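Local coordinates for protein deoxyribodipyrimidine photo-lyase (Oryza sativa Japonica Group, PDB 3UMV) that uses light energy and a bound FAD to split UV-induced cyclobutane pyrimidine dimers in DNA back into single pyrimidines, at residues G37-Q48 / S68-F77. Residues are numbered along the deposited sequence; the frame is centred on the assembly and turned at random.
Sequences GGPVVYWMLRDQ and SPLAVAFALF. With URE (urea), chain M.
F74 and M44 meet where the two strands begin to part: CD1 of the F74 ring lies 3.1 Å from M44 O, and M44 CG packs near the same carbon. The Q48 amide stands 77° from the ring plane and brings NE2 to the ring edge, 3.9 Å from F74 CE1. A straight bond to L45 O (2.9 Å), in the amide plane, holds NE2 there. A water sits over the centre of one F74 ring face; it donates to M44 O and accepts from A75 N and W43 NE1, bridging the strands where direct pairing stops. With an alanine at F74, a gap would probably open between M44, the Q48 amide and a bound urea, and the water would lose the face beneath it. Upstream, parallel pairing runs from V40 N–P69 O to M44 N–A73 O (2.8 Å), the last bond bent to 141°. Strands 40-44 and 70-75 with helix 54-66 form a beta-alpha-beta unit of the photolyase alpha/beta domain, V40, Y42 and L70 facing that helix. On the other face V41 CG1 meets A73 CB, and W43, with CG anti to the backbone N (chi1 173°), brings its indole edge near A73 O, CD1 closest. Further along, L45 CD1 meets the F77 ring at its edge, in plane (3.9 Å to CE2). D136 OD1 is hydrogen-bonded to Y42 OH and L45 N; F111 and L113 pack against F74.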
# COMPACT_ATOMS: atom_id res chain seq x y z
N GLY A 37 4.78 21.20 26.98
CA GLY A 37 3.46 21.57 27.44
C GLY A 37 2.53 21.78 26.26
O GLY A 37 1.31 21.77 26.42
N GLY A 38 3.11 21.98 25.08
CA GLY A 38 2.33 22.12 23.87
C GLY A 38 1.82 20.77 23.37
O GLY A 38 2.45 19.75 23.60
N PRO A 39 0.66 20.78 22.70
CA PRO A 39 0.04 19.56 22.15
C PRO A 39 0.99 18.77 21.25
O PRO A 39 1.90 19.32 20.64
CB PRO A 39 -1.12 20.11 21.32
CG PRO A 39 -1.47 21.43 21.99
CD PRO A 39 -0.16 21.98 22.47
N VAL A 40 0.76 17.46 21.19
CA VAL A 40 1.42 16.62 20.21
C VAL A 40 0.40 16.30 19.12
O VAL A 40 -0.74 15.94 19.42
CB VAL A 40 1.92 15.30 20.83
CG1 VAL A 40 2.53 14.39 19.75
CG2 VAL A 40 2.92 15.59 21.97
N VAL A 41 0.80 16.45 17.86
CA VAL A 41 -0.09 16.17 16.74
C VAL A 41 0.47 15.03 15.91
O VAL A 41 1.62 15.10 15.48
CB VAL A 41 -0.24 17.39 15.82
CG1 VAL A 41 -1.13 17.05 14.61
CG2 VAL A 41 -0.80 18.57 16.59
N TYR A 42 -0.33 13.99 15.70
CA TYR A 42 0.02 12.91 14.78
C TYR A 42 -0.65 13.18 13.44
O TYR A 42 -1.88 13.18 13.33
CB TYR A 42 -0.39 11.54 15.35
CG TYR A 42 -0.39 10.40 14.34
CD1 TYR A 42 0.58 10.31 13.34
CD2 TYR A 42 -1.37 9.40 14.39
CE1 TYR A 42 0.57 9.28 12.41
CE2 TYR A 42 -1.38 8.35 13.46
CZ TYR A 42 -0.40 8.29 12.49
OH TYR A 42 -0.40 7.25 11.57
N TRP A 43 0.17 13.50 12.45
CA TRP A 43 -0.30 13.65 11.08
C TRP A 43 -0.39 12.25 10.47
O TRP A 43 0.60 11.67 10.06
CB TRP A 43 0.66 14.55 10.29
CG TRP A 43 0.36 14.63 8.81
CD1 TRP A 43 -0.79 14.22 8.18
CD2 TRP A 43 1.22 15.13 7.78
NE1 TRP A 43 -0.69 14.45 6.83
CE2 TRP A 43 0.53 15.01 6.55
CE3 TRP A 43 2.52 15.68 7.77
CZ2 TRP A 43 1.09 15.40 5.32
CZ3 TRP A 43 3.07 16.08 6.54
CH2 TRP A 43 2.36 15.94 5.34
N MET A 44 -1.61 11.70 10.48
CA MET A 44 -1.89 10.39 9.92
C MET A 44 -1.98 10.49 8.40
O MET A 44 -2.70 11.33 7.88
CB MET A 44 -3.24 9.92 10.46
CG MET A 44 -3.69 8.56 9.95
SD MET A 44 -5.34 8.18 10.57
CE MET A 44 -5.00 7.59 12.23
N LEU A 45 -1.26 9.62 7.70
CA LEU A 45 -1.37 9.56 6.25
C LEU A 45 -1.43 8.13 5.75
O LEU A 45 -2.45 7.71 5.22
CB LEU A 45 -0.26 10.35 5.57
CG LEU A 45 -0.48 10.61 4.07
CD1 LEU A 45 0.25 11.89 3.69
CD2 LEU A 45 -0.01 9.42 3.22
N ARG A 46 -0.34 7.39 5.92
CA ARG A 46 -0.32 6.01 5.42
C ARG A 46 -1.05 5.03 6.32
O ARG A 46 -1.61 4.04 5.83
CB ARG A 46 1.11 5.52 5.19
CG ARG A 46 1.18 4.28 4.30
CD ARG A 46 2.60 3.82 4.16
NE ARG A 46 2.76 2.76 3.18
CZ ARG A 46 3.94 2.23 2.89
NH1 ARG A 46 5.03 2.68 3.51
NH2 ARG A 46 4.05 1.27 1.98
N ASP A 47 -1.07 5.28 7.62
CA ASP A 47 -1.56 4.25 8.53
C ASP A 47 -2.88 4.66 9.18
O ASP A 47 -2.91 5.17 10.30
CB ASP A 47 -0.47 3.88 9.53
CG ASP A 47 0.76 3.29 8.84
OD1 ASP A 47 1.74 4.03 8.64
OD2 ASP A 47 0.72 2.10 8.44
N GLN A 48 -3.96 4.41 8.45
CA GLN A 48 -5.29 4.89 8.79
C GLN A 48 -6.00 3.94 9.76
O GLN A 48 -6.99 3.28 9.40
CB GLN A 48 -6.08 5.13 7.52
CG GLN A 48 -5.42 6.18 6.64
CD GLN A 48 -5.79 6.07 5.18
OE1 GLN A 48 -6.90 5.66 4.83
NE2 GLN A 48 -4.86 6.45 4.31
N SER A 68 1.06 16.82 28.10
CA SER A 68 0.43 17.62 27.06
C SER A 68 -0.65 16.81 26.35
O SER A 68 -0.62 15.57 26.40
CB SER A 68 1.47 18.09 26.05
OG SER A 68 2.46 18.88 26.70
N PRO A 69 -1.62 17.49 25.72
CA PRO A 69 -2.70 16.82 25.00
C PRO A 69 -2.25 16.26 23.66
O PRO A 69 -1.20 16.65 23.14
CB PRO A 69 -3.73 17.94 24.80
CG PRO A 69 -2.93 19.18 24.78
CD PRO A 69 -1.79 18.96 25.75
N LEU A 70 -3.07 15.37 23.11
CA LEU A 70 -2.76 14.61 21.90
C LEU A 70 -3.89 14.73 20.89
O LEU A 70 -5.06 14.57 21.25
CB LEU A 70 -2.57 13.14 22.26
CG LEU A 70 -2.35 12.16 21.09
CD1 LEU A 70 -1.04 12.44 20.39
CD2 LEU A 70 -2.40 10.73 21.56
N ALA A 71 -3.55 15.00 19.64
CA ALA A 71 -4.54 15.08 18.56
C ALA A 71 -4.06 14.32 17.32
O ALA A 71 -2.86 14.17 17.11
CB ALA A 71 -4.82 16.51 18.20
N VAL A 72 -5.02 13.84 16.53
CA VAL A 72 -4.72 13.22 15.24
C VAL A 72 -5.23 14.15 14.14
O VAL A 72 -6.31 14.74 14.27
CB VAL A 72 -5.41 11.84 15.09
CG1 VAL A 72 -5.17 11.27 13.69
CG2 VAL A 72 -4.94 10.88 16.17
N ALA A 73 -4.46 14.30 13.07
CA ALA A 73 -4.87 15.10 11.93
C ALA A 73 -4.66 14.32 10.64
O ALA A 73 -3.64 13.67 10.47
CB ALA A 73 -4.10 16.43 11.88
N PHE A 74 -5.65 14.37 9.74
CA PHE A 74 -5.53 13.72 8.44
C PHE A 74 -5.74 14.74 7.34
O PHE A 74 -6.73 15.48 7.35
CB PHE A 74 -6.55 12.60 8.28
CG PHE A 74 -6.40 11.83 7.01
CD1 PHE A 74 -5.62 10.68 6.97
CD2 PHE A 74 -6.99 12.27 5.83
CE1 PHE A 74 -5.46 9.98 5.80
CE2 PHE A 74 -6.84 11.57 4.65
CZ PHE A 74 -6.07 10.42 4.63
N ALA A 75 -4.81 14.81 6.39
CA ALA A 75 -5.00 15.70 5.23
C ALA A 75 -5.31 14.91 3.97
O ALA A 75 -4.51 14.08 3.54
CB ALA A 75 -3.76 16.57 5.01
N LEU A 76 -6.48 15.16 3.39
CA LEU A 76 -6.81 14.60 2.08
C LEU A 76 -6.21 15.48 0.98
O LEU A 76 -6.46 16.68 0.95
CB LEU A 76 -8.33 14.54 1.91
CG LEU A 76 -8.79 13.82 0.63
CD1 LEU A 76 -8.48 12.31 0.73
CD2 LEU A 76 -10.27 14.05 0.36
N PHE A 77 -5.40 14.91 0.09
CA PHE A 77 -4.93 15.69 -1.05
C PHE A 77 -6.13 16.03 -1.92
O PHE A 77 -6.94 15.17 -2.24
CB PHE A 77 -3.89 14.93 -1.87
CG PHE A 77 -2.57 14.73 -1.16
CD1 PHE A 77 -1.41 15.29 -1.66
CD2 PHE A 77 -2.50 13.98 -0.00
CE1 PHE A 77 -0.20 15.11 -1.01
CE2 PHE A 77 -1.29 13.80 0.65
CZ PHE A 77 -0.14 14.36 0.14
C URE M . -4.70 11.21 0.80
O URE M . -3.99 11.46 1.79
N1 URE M . -5.28 12.18 0.15
N2 URE M . -4.85 9.98 0.37
O HOH W 1 -2.84 12.92 5.64